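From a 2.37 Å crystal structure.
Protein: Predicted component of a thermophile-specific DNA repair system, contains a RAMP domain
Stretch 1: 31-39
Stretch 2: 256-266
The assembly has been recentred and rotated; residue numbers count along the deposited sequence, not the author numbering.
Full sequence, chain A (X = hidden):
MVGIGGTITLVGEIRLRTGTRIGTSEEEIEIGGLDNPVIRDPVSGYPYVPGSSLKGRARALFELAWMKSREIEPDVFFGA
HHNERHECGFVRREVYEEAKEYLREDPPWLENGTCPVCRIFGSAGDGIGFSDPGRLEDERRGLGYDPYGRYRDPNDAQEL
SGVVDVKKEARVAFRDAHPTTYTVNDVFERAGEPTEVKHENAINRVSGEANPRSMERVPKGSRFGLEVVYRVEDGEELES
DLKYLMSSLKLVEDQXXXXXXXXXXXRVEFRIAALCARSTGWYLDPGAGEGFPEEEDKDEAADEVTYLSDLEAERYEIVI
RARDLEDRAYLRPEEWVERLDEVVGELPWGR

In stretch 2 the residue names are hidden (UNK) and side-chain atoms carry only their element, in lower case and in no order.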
# COMPACT_ATOMS: atom_id res chain seq x y z
N ILE A 31 -7.03 -23.60 11.00
CA ILE A 31 -7.28 -23.10 12.35
C ILE A 31 -7.30 -21.57 12.39
O ILE A 31 -7.63 -20.98 13.42
CB ILE A 31 -6.25 -23.65 13.35
CG1 ILE A 31 -4.83 -23.25 12.94
CG2 ILE A 31 -6.35 -25.17 13.42
CD1 ILE A 31 -3.76 -23.78 13.87
N GLY A 32 -6.93 -20.94 11.28
CA GLY A 32 -6.90 -19.49 11.22
C GLY A 32 -5.71 -18.86 11.92
O GLY A 32 -5.83 -17.80 12.52
N GLY A 33 -4.56 -19.52 11.83
CA GLY A 33 -3.37 -19.08 12.53
C GLY A 33 -2.43 -18.22 11.70
O GLY A 33 -2.72 -17.05 11.43
N LEU A 34 -1.31 -18.80 11.28
CA LEU A 34 -0.24 -18.07 10.60
C LEU A 34 -0.62 -17.59 9.20
O LEU A 34 -0.88 -18.39 8.31
CB LEU A 34 1.02 -18.93 10.49
CG LEU A 34 2.27 -18.31 9.85
CD1 LEU A 34 2.51 -16.90 10.39
CD2 LEU A 34 3.48 -19.18 10.11
N ASP A 35 -0.66 -16.27 9.03
CA ASP A 35 -0.73 -15.67 7.70
C ASP A 35 0.68 -15.27 7.25
O ASP A 35 1.25 -14.31 7.77
CB ASP A 35 -1.66 -14.45 7.70
CG ASP A 35 -1.55 -13.63 6.42
OD1 ASP A 35 -1.37 -14.22 5.33
OD2 ASP A 35 -1.63 -12.39 6.51
N ASN A 36 1.25 -16.01 6.30
CA ASN A 36 2.60 -15.72 5.81
C ASN A 36 2.63 -15.48 4.31
O ASN A 36 2.42 -16.41 3.52
CB ASN A 36 3.56 -16.86 6.18
CG ASN A 36 4.97 -16.62 5.67
OD1 ASN A 36 5.39 -15.48 5.47
ND2 ASN A 36 5.72 -17.70 5.48
N PRO A 37 2.89 -14.23 3.90
CA PRO A 37 2.87 -13.82 2.49
C PRO A 37 4.08 -14.32 1.70
O PRO A 37 4.03 -14.36 0.47
CB PRO A 37 2.88 -12.29 2.57
CG PRO A 37 3.62 -12.01 3.84
CD PRO A 37 3.23 -13.11 4.79
N VAL A 38 5.15 -14.69 2.40
CA VAL A 38 6.34 -15.21 1.75
C VAL A 38 6.07 -16.60 1.21
O VAL A 38 5.87 -17.55 1.98
CB VAL A 38 7.55 -15.25 2.70
CG1 VAL A 38 8.76 -15.83 2.00
CG2 VAL A 38 7.86 -13.85 3.22
N ILE A 39 6.05 -16.74 -0.11
CA ILE A 39 5.71 -18.00 -0.74
C ILE A 39 6.70 -18.39 -1.83
O ILE A 39 7.52 -17.57 -2.26
CB ILE A 39 4.29 -17.97 -1.35
CG1 ILE A 39 4.21 -16.90 -2.44
CG2 ILE A 39 3.25 -17.70 -0.28
CD1 ILE A 39 2.92 -16.95 -3.25
N UNK A 256 4.80 -6.22 10.79
CA UNK A 256 5.15 -7.37 9.98
C UNK A 256 4.36 -7.48 8.68
O UNK A 256 3.20 -7.06 8.62
N UNK A 257 4.97 -8.06 7.66
CA UNK A 257 4.29 -8.31 6.39
C UNK A 257 3.23 -9.40 6.54
O UNK A 257 2.33 -9.53 5.71
c UNK A 257 6.11 -9.92 5.72
c UNK A 257 6.15 -7.56 4.87
c UNK A 257 7.09 -10.40 4.67
c UNK A 257 5.26 -8.72 5.27
N UNK A 258 3.36 -10.18 7.61
CA UNK A 258 2.40 -11.22 7.92
C UNK A 258 2.14 -11.20 9.41
O UNK A 258 2.57 -10.28 10.11
N UNK A 259 1.45 -12.22 9.91
CA UNK A 259 1.16 -12.30 11.33
C UNK A 259 0.79 -13.72 11.74
O UNK A 259 0.26 -14.50 10.94
n UNK A 259 -3.08 -11.87 9.83
c UNK A 259 0.03 -11.34 11.71
c UNK A 259 -1.87 -11.24 9.94
n UNK A 259 -2.17 -12.58 11.64
c UNK A 259 -3.24 -12.68 10.87
c UNK A 259 -1.29 -11.68 11.08
N UNK A 260 1.07 -14.05 13.00
CA UNK A 260 0.53 -15.25 13.61
C UNK A 260 -0.73 -14.86 14.36
O UNK A 260 -1.25 -13.76 14.17
c UNK A 260 1.56 -15.90 14.55
o UNK A 260 1.94 -15.01 15.58
N UNK A 261 -1.25 -15.76 15.18
CA UNK A 261 -2.39 -15.44 16.03
C UNK A 261 -2.06 -14.30 17.00
O UNK A 261 -2.86 -13.39 17.20
o UNK A 261 -3.07 -17.78 15.96
c UNK A 261 -4.13 -16.36 17.60
c UNK A 261 -2.85 -16.67 16.84
N UNK A 262 -0.87 -14.35 17.59
CA UNK A 262 -0.52 -13.49 18.71
C UNK A 262 0.21 -12.21 18.30
O UNK A 262 -0.21 -11.11 18.67
c UNK A 262 0.35 -14.26 19.71
o UNK A 262 0.97 -13.39 20.64
N UNK A 263 1.29 -12.35 17.54
CA UNK A 263 2.10 -11.19 17.16
C UNK A 263 2.35 -11.15 15.66
O UNK A 263 1.96 -12.06 14.92
c UNK A 263 3.43 -11.20 17.92
c UNK A 263 4.27 -12.44 17.67
n UNK A 263 6.51 -11.16 20.82
n UNK A 263 8.14 -10.43 19.38
c UNK A 263 5.31 -12.69 18.77
c UNK A 263 7.05 -11.15 19.61
n UNK A 263 6.50 -11.86 18.62
N UNK A 264 3.00 -10.08 15.21
CA UNK A 264 3.36 -9.94 13.82
C UNK A 264 4.35 -10.98 13.37
O UNK A 264 5.01 -11.62 14.19
N UNK A 265 4.47 -11.16 12.06
CA UNK A 265 5.37 -12.15 11.50
C UNK A 265 6.05 -11.61 10.25
O UNK A 265 5.39 -11.07 9.36
c UNK A 265 5.49 -14.59 10.74
c UNK A 265 6.91 -16.46 11.30
c UNK A 265 6.10 -15.41 11.68
c UNK A 265 4.61 -13.44 11.18
c UNK A 265 6.52 -15.90 9.00
c UNK A 265 5.72 -14.85 9.40
o UNK A 265 7.92 -17.75 9.57
c UNK A 265 7.12 -16.70 9.96
N UNK A 266 7.37 -11.74 10.20
CA UNK A 266 8.14 -11.23 9.07
C UNK A 266 8.44 -9.75 9.21
O UNK A 266 7.79 -8.91 8.59
O HOH W 1 -0.03 -10.86 4.79

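Position 256 carries no side-chain atoms and is out of reach of stretch 1. It has positive phi just after a helix, and a CB here would clash with the backbone N of position 265 at 2.9 Å; it is Gly256. Position 257 has four carbons, forked at the first, with one arm two carbons long, the beta-branched pattern of isoleucine. The carbon at the end of that arm lies 3.8 Å from Val38 CG2, and its inner carbon lies 3.8 Å from Pro37 CG. This is Ile257, with chi1 in p; CG1 packs on Pro37, and CD1 reaches both Pro37 and Val38.

Position 258 again has no side-chain atoms, and here stretch 1 leaves no room for any. An ideal CB would point toward stretch 1 and come to 2.4 Å from Asp35 O and 2.7 Å from Pro37 CD, both clashes. The residue is Gly258, whose CA makes a CA-H...O contact of 3.3 Å with Asp35 O.

At position 259 one carbon leads to a five-membered ring of three carbons and two nitrogens, an imidazole. Asp35 CB sits over one face of the ring, 3.9 Å from its centroid, and the residue is His259. Its ND1 donates to the backbone O of position 260 at 2.9 Å, a bond within stretch 2.

A single carbon followed by one oxygen at position 260 identifies Ser260; its CB approaches Leu34 CD1 at 4.4 Å. Position 261 has one carbon carrying an oxygen and a second carbon. The oxygen lies 3.7 Å from Gly33 CA, and the residue is Thr261. Position 262, one carbon and one oxygen, makes no contact with stretch 1 and is Ser262. Position 263 extends through three carbons and a nitrogen to a carbon bearing two more nitrogens, a guanidinium; Arg263 is also out of reach of stretch 1, but its backbone O accepts a bond from Ser260 N at 2.9 Å, closing the turn.

Position 264 lacks side-chain atoms and touches nothing on stretch 1: Gly264. Position 265 shows one carbon, then a six-carbon ring bearing an oxygen. Leu34 CD1 lies over one face, 4.0 Å from the ring centroid, while Asn36 OD1 approaches the edge; this is Tyr265, whose CE2 is 3.7 Å from that oxygen. Position 266 has no side-chain atoms, and its positive phi and a CB clash with Ile257 CG1 at 2.9 Å mark Gly266.

The contact is centred on one antiparallel bridge. Asp35 N donates to His259 O at 2.8 Å, and His259 N returns a bond to Asp35 O at 3.0 Å. Around this pair, side chains pack against rings and aliphatic groups: Leu34 on Tyr265, Asp35 on His259, and Pro37 and Val38 on Ile257. A water adds a polar link, donating to Asp35 OD2 at 2.8 Å and to Ile257 O at 2.9 Å.

Stretch 2 256-266: GIGHSTSRGYG
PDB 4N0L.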